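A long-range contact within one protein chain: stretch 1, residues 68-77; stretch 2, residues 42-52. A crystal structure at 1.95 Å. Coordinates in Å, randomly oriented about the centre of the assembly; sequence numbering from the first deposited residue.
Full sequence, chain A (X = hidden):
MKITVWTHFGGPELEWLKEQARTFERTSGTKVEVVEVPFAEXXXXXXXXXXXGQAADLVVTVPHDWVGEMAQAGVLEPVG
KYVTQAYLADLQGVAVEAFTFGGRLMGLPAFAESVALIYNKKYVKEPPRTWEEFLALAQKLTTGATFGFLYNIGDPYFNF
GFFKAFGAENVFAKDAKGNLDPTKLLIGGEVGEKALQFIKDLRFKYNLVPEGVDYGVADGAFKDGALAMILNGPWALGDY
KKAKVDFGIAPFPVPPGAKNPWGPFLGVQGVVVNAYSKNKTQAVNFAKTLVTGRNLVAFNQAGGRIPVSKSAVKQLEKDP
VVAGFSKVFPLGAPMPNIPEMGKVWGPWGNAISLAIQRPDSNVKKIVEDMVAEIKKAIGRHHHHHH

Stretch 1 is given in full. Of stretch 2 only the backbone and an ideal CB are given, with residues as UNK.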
# COMPACT_ATOMS: atom_id res chain seq x y z
N GLY A 68 -4.34 -14.42 1.35
CA GLY A 68 -3.98 -15.78 1.77
C GLY A 68 -4.31 -16.09 3.22
O GLY A 68 -4.94 -17.10 3.49
N GLU A 69 -3.89 -15.24 4.16
CA GLU A 69 -4.20 -15.42 5.57
C GLU A 69 -5.70 -15.39 5.88
O GLU A 69 -6.19 -16.17 6.71
CB GLU A 69 -3.49 -14.37 6.42
CG GLU A 69 -3.74 -14.47 7.90
CD GLU A 69 -3.08 -13.39 8.69
OE1 GLU A 69 -2.30 -12.59 8.11
OE2 GLU A 69 -3.34 -13.35 9.91
N MET A 70 -6.42 -14.45 5.27
CA MET A 70 -7.85 -14.34 5.47
C MET A 70 -8.62 -15.53 4.87
O MET A 70 -9.55 -16.05 5.51
CB MET A 70 -8.38 -13.02 4.89
CG MET A 70 -7.93 -11.80 5.67
SD MET A 70 -8.66 -10.27 5.04
CE MET A 70 -9.82 -9.85 6.31
N ALA A 71 -8.23 -15.94 3.66
CA ALA A 71 -8.82 -17.07 2.97
C ALA A 71 -8.63 -18.37 3.77
O ALA A 71 -9.59 -19.15 3.94
CB ALA A 71 -8.25 -17.18 1.54
N GLN A 72 -7.43 -18.57 4.30
CA GLN A 72 -7.18 -19.70 5.22
C GLN A 72 -7.99 -19.65 6.50
O GLN A 72 -8.29 -20.70 7.06
CB GLN A 72 -5.71 -19.77 5.60
CG GLN A 72 -4.84 -20.35 4.52
CD GLN A 72 -3.54 -20.89 5.07
OE1 GLN A 72 -3.02 -20.39 6.09
NE2 GLN A 72 -2.99 -21.91 4.41
N ALA A 73 -8.33 -18.45 7.00
CA ALA A 73 -9.19 -18.32 8.17
C ALA A 73 -10.66 -18.55 7.80
O ALA A 73 -11.54 -18.49 8.66
CB ALA A 73 -9.02 -16.95 8.82
N GLY A 74 -10.91 -18.80 6.53
CA GLY A 74 -12.25 -19.11 6.05
C GLY A 74 -13.17 -17.90 6.02
O GLY A 74 -14.38 -18.06 5.83
N VAL A 75 -12.62 -16.69 6.17
CA VAL A 75 -13.48 -15.53 6.45
C VAL A 75 -13.91 -14.75 5.23
O VAL A 75 -14.73 -13.83 5.35
CB VAL A 75 -12.84 -14.55 7.49
CG1 VAL A 75 -12.67 -15.28 8.82
CG2 VAL A 75 -11.50 -13.94 6.97
N LEU A 76 -13.39 -15.12 4.06
CA LEU A 76 -13.68 -14.43 2.80
C LEU A 76 -14.70 -15.21 1.98
O LEU A 76 -14.56 -16.42 1.79
CB LEU A 76 -12.41 -14.26 1.94
CG LEU A 76 -11.24 -13.41 2.48
CD1 LEU A 76 -10.17 -13.22 1.40
CD2 LEU A 76 -11.70 -12.10 3.05
N GLU A 77 -15.71 -14.51 1.49
CA GLU A 77 -16.66 -15.08 0.54
C GLU A 77 -16.03 -15.12 -0.87
O GLU A 77 -15.62 -14.08 -1.41
CB GLU A 77 -18.00 -14.31 0.57
CG GLU A 77 -19.08 -14.73 -0.46
CD GLU A 77 -19.69 -16.13 -0.21
OE1 GLU A 77 -19.39 -16.77 0.81
OE2 GLU A 77 -20.49 -16.57 -1.06
N UNK A 42 -7.70 -3.64 11.17
CA UNK A 42 -8.80 -4.30 10.45
C UNK A 42 -8.63 -5.80 10.29
O UNK A 42 -9.58 -6.55 10.55
CB UNK A 42 -8.95 -3.67 9.06
N UNK A 43 -7.47 -6.25 9.82
CA UNK A 43 -7.26 -7.67 9.52
C UNK A 43 -7.55 -8.57 10.74
O UNK A 43 -8.28 -9.55 10.63
CB UNK A 43 -5.82 -7.89 9.04
N UNK A 44 -7.00 -8.21 11.90
CA UNK A 44 -7.21 -8.98 13.11
C UNK A 44 -8.68 -8.95 13.51
O UNK A 44 -9.25 -9.97 13.86
CB UNK A 44 -6.33 -8.45 14.24
N UNK A 45 -9.30 -7.77 13.44
CA UNK A 45 -10.70 -7.64 13.81
C UNK A 45 -11.58 -8.54 12.97
O UNK A 45 -12.52 -9.17 13.49
CB UNK A 45 -11.16 -6.19 13.67
N UNK A 46 -11.29 -8.60 11.67
CA UNK A 46 -12.09 -9.39 10.72
C UNK A 46 -11.86 -10.88 10.83
O UNK A 46 -12.81 -11.66 10.81
CB UNK A 46 -11.79 -8.95 9.29
N UNK A 47 -10.60 -11.27 10.90
CA UNK A 47 -10.25 -12.70 10.98
C UNK A 47 -10.81 -13.32 12.28
O UNK A 47 -11.47 -14.37 12.26
CB UNK A 47 -8.73 -12.88 10.92
N UNK A 48 -10.56 -12.65 13.41
CA UNK A 48 -11.05 -13.12 14.70
C UNK A 48 -12.57 -12.96 14.85
O UNK A 48 -13.25 -13.87 15.33
CB UNK A 48 -10.34 -12.37 15.82
N UNK A 49 -13.10 -11.81 14.45
CA UNK A 49 -14.53 -11.55 14.58
C UNK A 49 -15.46 -12.27 13.61
O UNK A 49 -16.60 -12.58 13.95
CB UNK A 49 -14.76 -10.05 14.43
N UNK A 50 -15.00 -12.55 12.39
CA UNK A 50 -15.89 -13.02 11.35
C UNK A 50 -16.63 -14.30 11.76
O UNK A 50 -17.87 -14.35 11.70
CB UNK A 50 -15.10 -13.26 10.06
N UNK A 51 -15.89 -15.33 12.20
CA UNK A 51 -16.52 -16.60 12.56
C UNK A 51 -17.36 -16.56 13.83
O UNK A 51 -18.07 -17.50 14.10
CB UNK A 51 -15.44 -17.67 12.72
N UNK A 52 -17.25 -15.47 14.60
CA UNK A 52 -18.07 -15.26 15.80
C UNK A 52 -19.32 -14.40 15.57
O UNK A 52 -20.02 -14.10 16.51
CB UNK A 52 -17.21 -14.61 16.89

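Two helices run nearly parallel here, their axes 15° apart and 10.2 Å distant at closest approach, so the visible stretch offers a sequence of surfaces: the carboxylate of Glu 69, the thioether of Met 70, the methyl of Ala 73, then Val 75 where the chain has left its helix through the positive phi of Gly 74.

Position 42 is helical, and its CB points sideways with nothing of stretch 1 within 5.5 Å. Many residues would suit; the deposited one is Ile 42, which makes no contact.

At position 43 the CB also points sideways, 5.2 Å from Met 70 CE, but the Glu 69 carboxylate lies off to the side of Met 70, its OE1 5.9 Å from the ideal CB of position 43. A long side chain with a positive end, lysine or arginine, could reach it; a medium apolar one could stop at the methionine. Lys 43 takes the longer route. Its CG lies 4.4 Å from Met 70 CG, and its NZ forms a salt bridge with Glu 69 OE1 at 3.3 Å, a weak hydrogen bond. A water supports the pair, donating to Glu 69 OE2 at 2.9 Å and accepting weakly from Lys 43 NZ at 3.4 Å.

Positions 44 and 45 have open space before them as far as stretch 1 is concerned, and polar or charged helix formers would serve. They are Gln 44, directed away, and Lys 45, out of reach.

Position 46 points toward stretch 1, its CB 3.7 Å from Met 70 CE, with Val 75 and Leu 76 beyond. This calls for an apolar side chain, whether leucine, methionine or an aromatic ring. Phe 46 extends its ring (chi1 t) past the methionine: Met 70 CE comes to 3.2 Å from Phe 46 CD2, a very close approach, and Val 75 CG2 lies 3.8 Å from that same CD2. At the ring edge, Val 75 O sits 3.5 Å from Phe 46 CE2.

Position 47 has its CB sideways but within 4.6 Å of Ala 73 CB and 4.9 Å of Val 75 CG2, a shallow apolar groove. Valine, leucine, isoleucine or methionine would fill it. The choice is Ile 47, branched at CB: CG2 meets Ala 73 CB at 3.7 Å, while CG1 lies 3.9 Å from Met 70 CG.

Position 48 faces away and tolerates much; it is Leu 48. At 49 an ideal CB would come within 2.6 Å of the O of residue 45, so glycine fits best, and Gly 49 is found.

Position 50 points toward stretch 1, its ideal CB already 3.4 Å from Val 75 CG1. Only a small residue looks comfortable, and Ala 50 packs its methyl on that valine.

At 51, phi of -70° permits proline, though other residues would do. Pro 51 rests its CD 4.0 Å from Val 75 CG1. Position 52 is out of reach, open to polar residues; Gln 52 turns back, its NE2 donating to Leu 48 O at 2.8 Å.

Stretch 2, residues 42-52: IKQKFILGAPQ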
# COMPACT_ATOMS: atom_id res chain seq x y z
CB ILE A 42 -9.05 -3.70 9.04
CG1 ILE A 42 -9.56 -2.28 9.12
CG2 ILE A 42 -10.09 -4.53 8.27
CD1 ILE A 42 -9.66 -1.58 7.73
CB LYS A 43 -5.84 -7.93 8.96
CG LYS A 43 -5.59 -9.42 8.59
CD LYS A 43 -4.36 -9.68 7.69
CE LYS A 43 -3.04 -9.19 8.25
NZ LYS A 43 -2.73 -9.65 9.63
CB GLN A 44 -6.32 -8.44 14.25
CG GLN A 44 -6.50 -9.22 15.57
CD GLN A 44 -5.61 -8.73 16.68
OE1 GLN A 44 -5.57 -7.54 16.97
NE2 GLN A 44 -4.90 -9.66 17.32
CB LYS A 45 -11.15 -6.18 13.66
CG LYS A 45 -10.92 -5.34 14.90
CD LYS A 45 -11.09 -3.84 14.59
CE LYS A 45 -12.54 -3.45 14.50
NZ LYS A 45 -13.24 -3.61 15.81
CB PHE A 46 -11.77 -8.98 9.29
CG PHE A 46 -12.87 -9.29 8.31
CD1 PHE A 46 -13.97 -8.43 8.20
CD2 PHE A 46 -12.80 -10.39 7.47
CE1 PHE A 46 -14.98 -8.68 7.27
CE2 PHE A 46 -13.81 -10.64 6.54
CZ PHE A 46 -14.90 -9.79 6.45
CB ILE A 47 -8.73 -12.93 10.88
CG1 ILE A 47 -8.25 -12.75 9.43
CG2 ILE A 47 -8.39 -14.34 11.37
CD1 ILE A 47 -6.74 -12.91 9.26
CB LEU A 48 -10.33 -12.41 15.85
CG LEU A 48 -8.85 -12.69 16.08
CD1 LEU A 48 -8.39 -12.01 17.38
CD2 LEU A 48 -8.54 -14.19 16.11
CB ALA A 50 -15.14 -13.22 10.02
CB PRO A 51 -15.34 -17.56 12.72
CG PRO A 51 -14.14 -16.82 12.26
CD PRO A 51 -14.43 -15.38 12.37
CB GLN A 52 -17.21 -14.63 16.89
CG GLN A 52 -16.17 -15.59 17.45
CD GLN A 52 -15.24 -14.95 18.44
OE1 GLN A 52 -15.41 -15.09 19.67
NE2 GLN A 52 -14.24 -14.23 17.94
O HOH W 1 -4.35 -11.55 11.98
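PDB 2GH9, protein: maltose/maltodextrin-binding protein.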